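PDB 1X7F: outer surface protein from Bacillus cereus ATCC 14579, which is of unproven function but probably acts as a 6-phospho-N-acetylmuramidase, a glycosidase that cleaves phosphorylated disaccharides derived from cell-wall peptidoglycan. Local coordinates for residues Ile31-Glu36 with Glu41-Tyr46; Gly169-Tyr174 with Thr179-Asp184; Arg188-Phe193 with Gly242-Val247; Ala202-His207 with Lys236-Thr241. All blocks are in the same frame, centred on the assembly; numbering follows the deposited sequence. Where two conformers were deposited one is given.

Overall arrangement
The chain starts with strand 28-33 and passes through a short loop into helix 40-51; contact 1 closes that loop. Contact 2 folds the loop after strand 167-170 onto the run leading into helix 183-195. Contact 3 then closes a long loop, from helix 183-195 to the approach to strand 246-249, and contact 4 is nested within it, setting strand 201-204 against helix 231-240. Contacts 1 and 2 precede these two in series, and none cross. All reach the same eight-stranded parallel sheet, the core of a beta/alpha barrel. Contacts 2, 3 and 4 cluster together, linked by H171 with S190 and W239 with D245, while contact 1 meets 2 and 4 through Y34-F173 and S32-F203.

Contact 1: residues Ile31-Glu36 with Glu41-Tyr46; sequences ISLYPE and EKDMAY
The carboxylate of D43 faces L33 and P35, and several groups grip it. D43 OD1 accepts a bond from water 2 at 2.6 Å and another from the hydroxyl of Y253. Water 2 in turn takes the backbone N of Y34, tying the helix to the end of the strand. On the other branch, D43 OD2 is 2.8 Å from water 3, which also donates to P35 O; the same OD2 lies 3.2 Å from P35 CA, and the two side chains cross at about a right angle. One turn along the helix, Y46 has CG anti to its backbone N (chi1 -173°), which carries the ring out toward the strand. L33 CD2 meets it at the edge, in plane, 3.5 Å from Y46 CD2. I31 passes it in the opposite direction, with I31 CB 3.9 Å from Y46 CE2 and CG2 near the hydroxyl. Y46 OH is 2.7 Å from water 1, which accepts from S32 N, and it also bonds A254 N, so the hydroxyl is held by a loop directly and by the strand through water. Running at 169° to each other, strand and helix form the first beta-alpha step of a TIM-type barrel.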
loop_
_atom_site.group_PDB
_atom_site.type_symbol
_atom_site.label_atom_id
_atom_site.label_comp_id
_atom_site.label_asym_id
_atom_site.label_seq_id
_atom_site.Cartn_x
_atom_site.Cartn_y
_atom_site.Cartn_z
ATOM N N ILE A 31 9.118 5.667 5.334
ATOM C CA ILE A 31 9.758 6.721 4.523
ATOM C C ILE A 31 11.193 6.296 4.220
ATOM O O ILE A 31 11.795 5.526 4.983
ATOM C CB ILE A 31 9.792 8.084 5.291
ATOM C CG1 ILE A 31 10.271 7.888 6.750
ATOM C CG2 ILE A 31 8.422 8.770 5.239
ATOM C CD1 ILE A 31 10.857 9.149 7.440
ATOM N N SER A 32 11.759 6.803 3.124
ATOM C CA SER A 32 13.172 6.539 2.840
ATOM C C SER A 32 14.015 7.768 3.104
ATOM O O SER A 32 13.533 8.885 2.923
ATOM C CB SER A 32 13.364 6.056 1.399
ATOM O OG SER A 32 12.783 4.777 1.241
ATOM N N LEU A 33 15.266 7.551 3.536
ATOM C CA LEU A 33 16.263 8.618 3.681
ATOM C C LEU A 33 17.521 8.339 2.861
ATOM O O LEU A 33 17.889 7.188 2.636
ATOM C CB LEU A 33 16.666 8.826 5.158
ATOM C CG LEU A 33 15.574 9.172 6.175
ATOM C CD1 LEU A 33 16.197 9.341 7.550
ATOM C CD2 LEU A 33 14.833 10.430 5.771
ATOM N N TYR A 34 18.177 9.410 2.419
ATOM C CA TYR A 34 19.448 9.322 1.697
ATOM C C TYR A 34 20.289 10.454 2.234
ATOM O O TYR A 34 20.463 11.475 1.567
ATOM C CB TYR A 34 19.241 9.423 0.167
ATOM C CG TYR A 34 18.234 8.407 -0.341
ATOM C CD1 TYR A 34 16.881 8.718 -0.411
ATOM C CD2 TYR A 34 18.632 7.121 -0.694
ATOM C CE1 TYR A 34 15.942 7.777 -0.847
ATOM C CE2 TYR A 34 17.707 6.173 -1.112
ATOM C CZ TYR A 34 16.368 6.507 -1.192
ATOM O OH TYR A 34 15.460 5.567 -1.608
ATOM N N PRO A 35 20.802 10.286 3.457
ATOM C CA PRO A 35 21.437 11.386 4.175
ATOM C C PRO A 35 22.582 12.073 3.420
ATOM O O PRO A 35 22.793 13.277 3.594
ATOM C CB PRO A 35 21.936 10.718 5.465
ATOM C CG PRO A 35 21.024 9.559 5.636
ATOM C CD PRO A 35 20.834 9.038 4.245
ATOM N N GLU A 36 23.302 11.326 2.587
ATOM C CA GLU A 36 24.431 11.900 1.840
ATOM C C GLU A 36 23.979 12.905 0.779
ATOM O O GLU A 36 24.748 13.780 0.386
ATOM C CB GLU A 36 25.314 10.807 1.227
ATOM C CG GLU A 36 24.692 10.051 0.065
ATOM C CD GLU A 36 25.418 8.758 -0.225
ATOM O OE1 GLU A 36 25.207 7.782 0.528
ATOM O OE2 GLU A 36 26.193 8.717 -1.205
ATOM N N GLU A 41 19.669 17.961 9.406
ATOM C CA GLU A 41 18.577 18.834 9.833
ATOM C C GLU A 41 17.276 18.520 9.099
ATOM O O GLU A 41 16.263 18.226 9.729
ATOM C CB GLU A 41 18.936 20.311 9.627
ATOM C CG GLU A 41 20.124 20.815 10.440
ATOM C CD GLU A 41 21.453 20.591 9.739
ATOM O OE1 GLU A 41 22.417 20.181 10.415
ATOM O OE2 GLU A 41 21.536 20.824 8.515
ATOM N N LYS A 42 17.312 18.572 7.770
ATOM C CA LYS A 42 16.125 18.300 6.955
ATOM C C LYS A 42 15.672 16.843 7.014
ATOM O O LYS A 42 14.497 16.553 6.776
ATOM C CB LYS A 42 16.341 18.734 5.501
ATOM C CG LYS A 42 16.549 20.242 5.319
ATOM C CD LYS A 42 16.188 20.684 3.900
ATOM C CE LYS A 42 17.237 20.265 2.879
ATOM N NZ LYS A 42 18.474 21.098 2.974
ATOM N N ASP A 43 16.599 15.933 7.313
ATOM C CA ASP A 43 16.264 14.513 7.474
ATOM C C ASP A 43 15.536 14.305 8.803
ATOM O O ASP A 43 14.571 13.533 8.882
ATOM C CB ASP A 43 17.518 13.630 7.450
ATOM C CG ASP A 43 18.045 13.365 6.047
ATOM O OD1 ASP A 43 17.266 13.417 5.060
ATOM O OD2 ASP A 43 19.248 13.074 5.852
ATOM N N MET A 44 16.025 14.979 9.842
ATOM C CA MET A 44 15.433 14.900 11.175
ATOM C C MET A 44 14.069 15.581 11.205
ATOM O O MET A 44 13.132 15.058 11.794
ATOM C CB MET A 44 16.387 15.462 12.248
ATOM C CG MET A 44 17.583 14.551 12.509
ATOM S SD MET A 44 18.593 14.929 13.942
ATOM C CE MET A 44 19.436 16.435 13.433
ATOM N N ALA A 45 13.960 16.733 10.548
ATOM C CA ALA A 45 12.678 17.409 10.376
ATOM C C ALA A 45 11.642 16.518 9.644
ATOM O O ALA A 45 10.458 16.496 10.003
ATOM C CB ALA A 45 12.874 18.743 9.659
ATOM N N TYR A 46 12.105 15.764 8.655
ATOM C CA TYR A 46 11.266 14.842 7.868
ATOM C C TYR A 46 10.745 13.658 8.680
ATOM O O TYR A 46 9.565 13.307 8.590
ATOM C CB TYR A 46 12.079 14.324 6.684
ATOM C CG TYR A 46 11.342 13.493 5.654
ATOM C CD1 TYR A 46 10.171 13.952 5.057
ATOM C CD2 TYR A 46 11.869 12.271 5.224
ATOM C CE1 TYR A 46 9.517 13.200 4.084
ATOM C CE2 TYR A 46 11.233 11.510 4.240
ATOM C CZ TYR A 46 10.049 11.980 3.679
ATOM O OH TYR A 46 9.424 11.245 2.692
HETATM O O HOH W 1 10.936 9.149 1.906
HETATM O O HOH W 2 17.533 12.289 2.748
HETATM O O HOH W 3 21.896 14.019 5.892
#

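Contact 2: residues Gly169-Tyr174 with Thr179-Asp184; sequences GCHNFY and TGLPYD
Y174 packs against T179, G180 and L181, crossing the threonine and leucine side chains at a slant, and can be followed outward atom by atom. Y174 CB sits 3.7 Å from T179 OG1, a hydroxyl whose bond goes to Q176 O. Next, Y174 CG packs on the bare backbone of the glycine, 3.7 Å from G180 CA. Over one face of the ring hangs the carbonyl of T179, its O 3.4 Å from Y174 CD2. Further out the leucine takes over: L181 CD2 is 3.6 Å from Y174 CZ and 3.3 Å from Y174 OH. Its other methyl turns to a different ring, L181 CD1 being 3.5 Å from H171 ND1, so one leucine fork joins histidine and tyrosine. H171 is fixed independently of it: ND1 bonds S148 OG, NE2 bonds S190 OG, and the ring stacks on F186. The two backbones are tied down from elsewhere, R227 reaching Y174 O and E224 taking G180 N. This loop follows strand 167-170 at the C-terminal end of the barrel, where TIM barrels keep their active sites. The chemistry is van der Waals contact between rings, methyls and backbone, which implies that fit governs the direct meeting while outside polar groups hold H171 and the two backbones.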
loop_
_atom_site.group_PDB
_atom_site.type_symbol
_atom_site.label_atom_id
_atom_site.label_comp_id
_atom_site.label_asym_id
_atom_site.label_seq_id
_atom_site.Cartn_x
_atom_site.Cartn_y
_atom_site.Cartn_z
ATOM N N GLY A 169 11.019 -9.075 4.686
ATOM C CA GLY A 169 11.215 -8.945 3.266
ATOM C C GLY A 169 10.783 -7.591 2.731
ATOM O O GLY A 169 9.766 -7.034 3.160
ATOM N N CYS A 170 11.556 -7.059 1.788
ATOM C CA CYS A 170 11.143 -5.856 1.084
ATOM C C CYS A 170 11.503 -5.957 -0.387
ATOM O O CYS A 170 12.599 -6.381 -0.746
ATOM C CB CYS A 170 11.754 -4.602 1.718
ATOM S SG CYS A 170 11.205 -3.048 0.992
ATOM N N HIS A 171 10.553 -5.567 -1.228
ATOM C CA HIS A 171 10.755 -5.476 -2.661
ATOM C C HIS A 171 11.784 -4.414 -3.021
ATOM O O HIS A 171 12.069 -3.536 -2.198
ATOM C CB HIS A 171 9.446 -5.096 -3.314
ATOM C CG HIS A 171 8.553 -6.253 -3.608
ATOM N ND1 HIS A 171 8.686 -7.025 -4.744
ATOM C CD2 HIS A 171 7.477 -6.736 -2.945
ATOM C CE1 HIS A 171 7.745 -7.951 -4.755
ATOM N NE2 HIS A 171 7.005 -7.802 -3.669
ATOM N N ASN A 172 12.328 -4.495 -4.245
ATOM C CA ASN A 172 13.134 -3.412 -4.819
ATOM C C ASN A 172 12.230 -2.268 -5.255
ATOM O O ASN A 172 11.016 -2.436 -5.401
ATOM C CB ASN A 172 13.912 -3.871 -6.052
ATOM C CG ASN A 172 15.180 -4.626 -5.722
ATOM O OD1 ASN A 172 15.891 -4.319 -4.764
ATOM N ND2 ASN A 172 15.492 -5.615 -6.552
ATOM N N PHE A 173 12.821 -1.098 -5.475
ATOM C CA PHE A 173 12.126 -0.060 -6.216
ATOM C C PHE A 173 12.895 0.121 -7.512
ATOM O O PHE A 173 13.997 -0.419 -7.647
ATOM C CB PHE A 173 11.937 1.250 -5.421
ATOM C CG PHE A 173 13.220 1.874 -4.901
ATOM C CD1 PHE A 173 14.271 2.189 -5.755
ATOM C CD2 PHE A 173 13.324 2.229 -3.547
ATOM C CE1 PHE A 173 15.430 2.789 -5.288
ATOM C CE2 PHE A 173 14.474 2.833 -3.054
ATOM C CZ PHE A 173 15.544 3.109 -3.927
ATOM N N TYR A 174 12.309 0.862 -8.462
ATOM C CA TYR A 174 12.852 0.936 -9.832
ATOM C C TYR A 174 12.900 2.371 -10.354
ATOM O O TYR A 174 11.864 2.925 -10.760
ATOM C CB TYR A 174 12.065 -0.011 -10.759
ATOM C CG TYR A 174 12.244 -1.438 -10.324
ATOM C CD1 TYR A 174 11.389 -2.015 -9.375
ATOM C CD2 TYR A 174 13.324 -2.202 -10.805
ATOM C CE1 TYR A 174 11.596 -3.332 -8.924
ATOM C CE2 TYR A 174 13.529 -3.518 -10.375
ATOM C CZ TYR A 174 12.667 -4.065 -9.433
ATOM O OH TYR A 174 12.873 -5.358 -9.003
ATOM N N THR A 179 10.809 -0.086 -15.928
ATOM C CA THR A 179 11.538 -1.249 -15.412
ATOM C C THR A 179 10.968 -1.795 -14.122
ATOM O O THR A 179 11.495 -2.767 -13.593
ATOM C CB THR A 179 13.054 -0.977 -15.246
ATOM O OG1 THR A 179 13.250 0.004 -14.217
ATOM C CG2 THR A 179 13.647 -0.387 -16.526
ATOM N N GLY A 180 9.907 -1.177 -13.609
ATOM C CA GLY A 180 9.213 -1.683 -12.435
ATOM C C GLY A 180 8.585 -3.037 -12.701
ATOM O O GLY A 180 8.474 -3.460 -13.866
ATOM N N LEU A 181 8.168 -3.715 -11.627
ATOM C CA LEU A 181 7.631 -5.080 -11.739
ATOM C C LEU A 181 6.241 -5.110 -12.382
ATOM O O LEU A 181 5.442 -4.201 -12.137
ATOM C CB LEU A 181 7.556 -5.762 -10.356
ATOM C CG LEU A 181 8.854 -5.850 -9.539
ATOM C CD1 LEU A 181 8.645 -6.692 -8.273
ATOM C CD2 LEU A 181 10.036 -6.369 -10.400
ATOM N N PRO A 182 5.959 -6.137 -13.194
ATOM C CA PRO A 182 4.601 -6.374 -13.685
ATOM C C PRO A 182 3.756 -6.996 -12.590
ATOM O O PRO A 182 4.293 -7.604 -11.651
ATOM C CB PRO A 182 4.800 -7.360 -14.855
ATOM C CG PRO A 182 6.058 -8.099 -14.528
ATOM C CD PRO A 182 6.918 -7.124 -13.746
ATOM N N TYR A 183 2.444 -6.838 -12.718
ATOM C CA TYR A 183 1.532 -7.250 -11.675
ATOM C C TYR A 183 1.606 -8.739 -11.303
ATOM O O TYR A 183 1.767 -9.074 -10.136
ATOM C CB TYR A 183 0.079 -6.858 -12.005
ATOM C CG TYR A 183 -0.830 -7.146 -10.839
ATOM C CD1 TYR A 183 -0.806 -6.333 -9.708
ATOM C CD2 TYR A 183 -1.682 -8.253 -10.848
ATOM C CE1 TYR A 183 -1.625 -6.594 -8.631
ATOM C CE2 TYR A 183 -2.514 -8.528 -9.765
ATOM C CZ TYR A 183 -2.476 -7.700 -8.667
ATOM O OH TYR A 183 -3.279 -7.960 -7.595
ATOM N N ASP A 184 1.455 -9.629 -12.273
ATOM C CA ASP A 184 1.422 -11.059 -11.941
ATOM C C ASP A 184 2.738 -11.544 -11.317
ATOM O O ASP A 184 2.717 -12.366 -10.403
ATOM C CB ASP A 184 1.036 -11.919 -13.154
ATOM C CG ASP A 184 -0.432 -11.744 -13.573
ATOM O OD1 ASP A 184 -1.305 -11.367 -12.743
ATOM O OD2 ASP A 184 -0.807 -11.986 -14.741
#

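Contact 3: residues Arg188-Phe193 with Gly242-Val247; sequences RCSERF and GLIDDV
L243 lands on S190 and E191 directly after G242, whose positive phi of 73° turns the chain off the end of the preceding helix while its carbonyl is held by K194. With L243 CG beside the backbone N (chi1 -61°), the side chain lies against helix 183-195 at S190 and E191: L243 CB is 3.8 Å from S190 CB and L243 CD1 is 3.5 Å from E191 CG. E191 was built in two conformers, so this second touch is less certain. The backbone meets through solvent, water 4 donating to L243 O at 2.7 Å and to S190 O at a short 2.5 Å; L243 O is also bonded by S200 OG. Next comes I244, bent at both torsions so that I244 CD1 reaches 3.8 Å from S190 OG, a hydroxyl already engaged with F186 O. Here the chain is on its way from helix 231-240 into the last strand of the eight-stranded beta/alpha barrel. D245, D246 and V247 lead on into that strand, 246-249, which lies between strands 28-33 and 201-204 in the sheet.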
loop_
_atom_site.group_PDB
_atom_site.type_symbol
_atom_site.label_atom_id
_atom_site.label_comp_id
_atom_site.label_asym_id
_atom_site.label_seq_id
_atom_site.Cartn_x
_atom_site.Cartn_y
_atom_site.Cartn_z
ATOM N N ARG A 188 3.275 -13.273 -7.475
ATOM C CA ARG A 188 4.016 -14.524 -7.240
ATOM C C ARG A 188 5.113 -14.328 -6.182
ATOM O O ARG A 188 5.208 -15.113 -5.239
ATOM C CB ARG A 188 4.628 -15.097 -8.538
ATOM C CG ARG A 188 3.618 -15.729 -9.500
ATOM C CD ARG A 188 4.221 -16.599 -10.624
ATOM N NE ARG A 188 5.316 -15.945 -11.346
ATOM C CZ ARG A 188 5.175 -15.135 -12.405
ATOM N NH1 ARG A 188 3.975 -14.855 -12.907
ATOM N NH2 ARG A 188 6.251 -14.607 -12.978
ATOM N N CYS A 189 5.920 -13.280 -6.352
ATOM C CA CYS A 189 6.989 -12.925 -5.414
ATOM C C CYS A 189 6.470 -12.716 -4.001
ATOM O O CYS A 189 6.992 -13.297 -3.052
ATOM C CB CYS A 189 7.701 -11.641 -5.853
ATOM S SG CYS A 189 8.744 -11.771 -7.313
ATOM N N SER A 190 5.456 -11.866 -3.874
ATOM C CA SER A 190 4.854 -11.551 -2.579
ATOM C C SER A 190 4.166 -12.750 -1.903
ATOM O O SER A 190 4.168 -12.847 -0.678
ATOM C CB SER A 190 3.878 -10.381 -2.719
ATOM O OG SER A 190 4.487 -9.297 -3.384
ATOM N N GLU A 191 3.586 -13.645 -2.704
ATOM C CA GLU A 191 2.938 -14.865 -2.194
ATOM C C GLU A 191 3.917 -15.893 -1.617
ATOM O O GLU A 191 3.531 -16.725 -0.799
ATOM C CB GLU A 191 2.078 -15.520 -3.279
ATOM C CG GLU A 191 0.656 -14.985 -3.333
ATOM C CD GLU A 191 -0.149 -15.540 -4.493
ATOM O OE1 GLU A 191 -1.399 -15.493 -4.420
ATOM O OE2 GLU A 191 0.462 -16.014 -5.477
ATOM N N ARG A 192 5.171 -15.844 -2.059
ATOM C CA ARG A 192 6.228 -16.691 -1.496
ATOM C C ARG A 192 6.476 -16.339 -0.034
ATOM O O ARG A 192 6.615 -17.225 0.807
ATOM C CB ARG A 192 7.540 -16.521 -2.262
ATOM C CG ARG A 192 7.590 -17.197 -3.602
ATOM C CD ARG A 192 8.898 -16.942 -4.340
ATOM N NE ARG A 192 8.956 -17.622 -5.631
ATOM C CZ ARG A 192 9.176 -18.920 -5.787
ATOM N NH1 ARG A 192 9.354 -19.709 -4.731
ATOM N NH2 ARG A 192 9.210 -19.439 -7.005
ATOM N N PHE A 193 6.533 -15.037 0.241
ATOM C CA PHE A 193 6.824 -14.521 1.569
ATOM C C PHE A 193 5.629 -14.636 2.506
ATOM O O PHE A 193 5.789 -14.853 3.709
ATOM C CB PHE A 193 7.350 -13.081 1.469
ATOM C CG PHE A 193 8.835 -13.008 1.258
ATOM C CD1 PHE A 193 9.413 -13.495 0.083
ATOM C CD2 PHE A 193 9.663 -12.497 2.253
ATOM C CE1 PHE A 193 10.794 -13.462 -0.105
ATOM C CE2 PHE A 193 11.043 -12.463 2.080
ATOM C CZ PHE A 193 11.612 -12.946 0.890
ATOM N N GLY A 242 -3.662 -7.855 -0.187
ATOM C CA GLY A 242 -3.527 -8.755 0.961
ATOM C C GLY A 242 -2.135 -9.359 1.131
ATOM O O GLY A 242 -1.935 -10.217 1.987
ATOM N N LEU A 243 -1.167 -8.921 0.325
ATOM C CA LEU A 243 0.148 -9.568 0.313
ATOM C C LEU A 243 1.282 -8.672 0.812
ATOM O O LEU A 243 2.435 -9.103 0.874
ATOM C CB LEU A 243 0.475 -10.108 -1.094
ATOM C CG LEU A 243 -0.450 -11.178 -1.706
ATOM C CD1 LEU A 243 0.042 -11.565 -3.096
ATOM C CD2 LEU A 243 -0.619 -12.431 -0.818
ATOM N N ILE A 244 0.953 -7.429 1.151
ATOM C CA ILE A 244 1.943 -6.440 1.551
ATOM C C ILE A 244 1.517 -5.889 2.890
ATOM O O ILE A 244 0.368 -5.483 3.055
ATOM C CB ILE A 244 2.098 -5.303 0.473
ATOM C CG1 ILE A 244 2.594 -5.861 -0.877
ATOM C CG2 ILE A 244 3.042 -4.178 0.956
ATOM C CD1 ILE A 244 4.049 -6.478 -0.850
ATOM N N ASP A 245 2.440 -5.907 3.848
ATOM C CA ASP A 245 2.197 -5.356 5.176
ATOM C C ASP A 245 2.603 -3.891 5.275
ATOM O O ASP A 245 1.821 -3.065 5.731
ATOM C CB ASP A 245 2.933 -6.182 6.239
ATOM C CG ASP A 245 2.654 -7.660 6.107
ATOM O OD1 ASP A 245 1.465 -8.041 6.018
ATOM O OD2 ASP A 245 3.550 -8.519 6.066
ATOM N N ASP A 246 3.826 -3.577 4.848
ATOM C CA ASP A 246 4.380 -2.235 5.027
ATOM C C ASP A 246 4.500 -1.472 3.709
ATOM O O ASP A 246 4.945 -2.020 2.698
ATOM C CB ASP A 246 5.742 -2.307 5.754
ATOM C CG ASP A 246 5.630 -2.889 7.158
ATOM O OD1 ASP A 246 4.492 -3.160 7.613
ATOM O OD2 ASP A 246 6.613 -3.104 7.901
ATOM N N VAL A 247 4.097 -0.206 3.727
ATOM C CA VAL A 247 4.164 0.631 2.534
ATOM C C VAL A 247 5.196 1.738 2.778
ATOM O O VAL A 247 5.060 2.526 3.710
ATOM C CB VAL A 247 2.752 1.176 2.134
ATOM C CG1 VAL A 247 2.845 2.219 1.030
ATOM C CG2 VAL A 247 1.840 0.030 1.701
HETATM O O HOH W 4 4.221 -11.055 1.075
#

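Contact 4: residues Ala202-His207 with Lys236-Thr241; sequences AFITSH and KHLWAT
L238 carries this contact with its two methyls. L238 CD1 presses on I204 CG2 at 3.5 Å, tighter than usual for two carbons, and lies 3.9 Å from A202 CB; L238 CD2 stands a little further off, 4.2 Å from the same A202 CB. The leucine and the isoleucine meet at a slant. In I204 the longer branch CG1 is wedged between the backbone N and the carbonyl carbon (chi1 66°), which leaves CG2 as the methyl that faces the helix. F203, between A202 and I204 on the strand, points away from the helix.

Behind L238, its carbonyl is taken by a side chain one turn on: T241 OG1 donates to L238 O at 2.6 Å, 27° from the carbonyl plane. F186 of helix 183-195 packs on L238 as well, and I231, Q234 and V247 close round I204. The strand itself is held by backbone bonds to its neighbour, A202 with D246 and I248, I204 with I248 and G250. On the helix, K236 forms a salt bridge with E368.

Strand 201-204 and helix 231-240 run nearly antiparallel, at 159° with axes 9.9 Å apart, and the chain then returns as strand 246-249 beside the first: the right-handed beta-alpha-beta crossover from which TIM barrels are built.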
loop_
_atom_site.group_PDB
_atom_site.type_symbol
_atom_site.label_atom_id
_atom_site.label_comp_id
_atom_site.label_asym_id
_atom_site.label_seq_id
_atom_site.Cartn_x
_atom_site.Cartn_y
_atom_site.Cartn_z
ATOM N N ALA A 202 6.711 -3.100 0.250
ATOM C CA ALA A 202 7.019 -2.608 -1.091
ATOM C C ALA A 202 7.076 -1.082 -1.053
ATOM O O ALA A 202 6.649 -0.446 -0.064
ATOM C CB ALA A 202 5.959 -3.085 -2.118
ATOM N N PHE A 203 7.558 -0.513 -2.152
ATOM C CA PHE A 203 7.796 0.924 -2.276
ATOM C C PHE A 203 6.777 1.627 -3.160
ATOM O O PHE A 203 6.368 1.110 -4.209
ATOM C CB PHE A 203 9.175 1.168 -2.878
ATOM C CG PHE A 203 10.321 0.931 -1.925
ATOM C CD1 PHE A 203 11.103 -0.225 -2.024
ATOM C CD2 PHE A 203 10.644 1.878 -0.954
ATOM C CE1 PHE A 203 12.195 -0.417 -1.177
ATOM C CE2 PHE A 203 11.720 1.688 -0.105
ATOM C CZ PHE A 203 12.491 0.535 -0.214
ATOM N N ILE A 204 6.382 2.817 -2.725
ATOM C CA ILE A 204 5.581 3.720 -3.538
ATOM C C ILE A 204 6.362 5.010 -3.768
ATOM O O ILE A 204 7.346 5.298 -3.077
ATOM C CB ILE A 204 4.216 4.016 -2.864
ATOM C CG1 ILE A 204 4.391 4.810 -1.554
ATOM C CG2 ILE A 204 3.411 2.727 -2.698
ATOM C CD1 ILE A 204 3.076 5.212 -0.899
ATOM N N THR A 205 5.926 5.792 -4.745
ATOM C CA THR A 205 6.656 6.986 -5.120
ATOM C C THR A 205 5.868 8.273 -4.889
ATOM O O THR A 205 4.671 8.370 -5.198
ATOM C CB THR A 205 7.148 6.870 -6.573
ATOM O OG1 THR A 205 8.039 7.954 -6.875
ATOM C CG2 THR A 205 6.001 7.023 -7.573
ATOM N N SER A 206 6.562 9.245 -4.318
ATOM C CA SER A 206 6.063 10.597 -4.168
ATOM C C SER A 206 6.224 11.375 -5.476
ATOM O O SER A 206 7.160 11.134 -6.257
ATOM C CB SER A 206 6.809 11.286 -3.029
ATOM O OG SER A 206 6.657 12.690 -3.072
ATOM N N HIS A 207 5.304 12.306 -5.712
ATOM C CA HIS A 207 5.351 13.158 -6.899
ATOM C C HIS A 207 5.930 14.544 -6.593
ATOM O O HIS A 207 6.022 15.398 -7.476
ATOM C CB HIS A 207 3.968 13.209 -7.567
ATOM C CG HIS A 207 3.462 11.853 -7.946
ATOM N ND1 HIS A 207 4.122 11.038 -8.848
ATOM C CD2 HIS A 207 2.411 11.132 -7.488
ATOM C CE1 HIS A 207 3.470 9.897 -8.965
ATOM N NE2 HIS A 207 2.436 9.925 -8.141
ATOM N N LYS A 236 -3.123 2.225 -1.178
ATOM C CA LYS A 236 -4.384 1.493 -1.208
ATOM C C LYS A 236 -4.206 0.191 -1.976
ATOM O O LYS A 236 -4.602 -0.872 -1.513
ATOM C CB LYS A 236 -5.500 2.326 -1.875
ATOM C CG LYS A 236 -6.143 3.413 -1.003
ATOM C CD LYS A 236 -7.247 4.159 -1.805
ATOM C CE LYS A 236 -7.822 5.316 -1.020
ATOM N NZ LYS A 236 -9.145 5.759 -1.532
ATOM N N HIS A 237 -3.599 0.274 -3.155
ATOM C CA HIS A 237 -3.433 -0.902 -3.978
ATOM C C HIS A 237 -2.588 -1.989 -3.293
ATOM O O HIS A 237 -3.036 -3.134 -3.177
ATOM C CB HIS A 237 -2.880 -0.519 -5.348
ATOM C CG HIS A 237 -2.818 -1.663 -6.310
ATOM N ND1 HIS A 237 -2.036 -1.637 -7.442
ATOM C CD2 HIS A 237 -3.441 -2.863 -6.310
ATOM C CE1 HIS A 237 -2.179 -2.771 -8.101
ATOM N NE2 HIS A 237 -3.025 -3.532 -7.433
ATOM N N LEU A 238 -1.400 -1.627 -2.824
ATOM C CA LEU A 238 -0.517 -2.570 -2.114
ATOM C C LEU A 238 -1.196 -3.313 -0.946
ATOM O O LEU A 238 -1.063 -4.535 -0.816
ATOM C CB LEU A 238 0.758 -1.860 -1.637
ATOM C CG LEU A 238 1.708 -1.338 -2.726
ATOM C CD1 LEU A 238 2.922 -0.682 -2.109
ATOM C CD2 LEU A 238 2.132 -2.452 -3.660
ATOM N N TRP A 239 -1.924 -2.576 -0.116
ATOM C CA TRP A 239 -2.653 -3.165 0.997
ATOM C C TRP A 239 -3.842 -3.996 0.543
ATOM O O TRP A 239 -4.148 -5.010 1.169
ATOM C CB TRP A 239 -3.105 -2.104 2.017
ATOM C CG TRP A 239 -1.996 -1.555 2.893
ATOM C CD1 TRP A 239 -0.964 -2.259 3.462
ATOM C CD2 TRP A 239 -1.851 -0.200 3.352
ATOM N NE1 TRP A 239 -0.172 -1.419 4.209
ATOM C CE2 TRP A 239 -0.695 -0.151 4.165
ATOM C CE3 TRP A 239 -2.582 0.987 3.152
ATOM C CZ2 TRP A 239 -0.241 1.033 4.762
ATOM C CZ3 TRP A 239 -2.131 2.162 3.751
ATOM C CH2 TRP A 239 -0.959 2.175 4.528
ATOM N N ALA A 240 -4.508 -3.585 -0.538
ATOM C CA ALA A 240 -5.657 -4.353 -1.065
ATOM C C ALA A 240 -5.288 -5.724 -1.648
ATOM O O ALA A 240 -6.146 -6.588 -1.748
ATOM C CB ALA A 240 -6.470 -3.525 -2.096
ATOM N N THR A 241 -4.032 -5.922 -2.052
ATOM C CA THR A 241 -3.596 -7.243 -2.551
ATOM C C THR A 241 -3.696 -8.302 -1.441
ATOM O O THR A 241 -3.836 -9.490 -1.716
ATOM C CB THR A 241 -2.149 -7.214 -3.128
ATOM O OG1 THR A 241 -1.227 -6.828 -2.102
ATOM C CG2 THR A 241 -1.970 -6.146 -4.241
#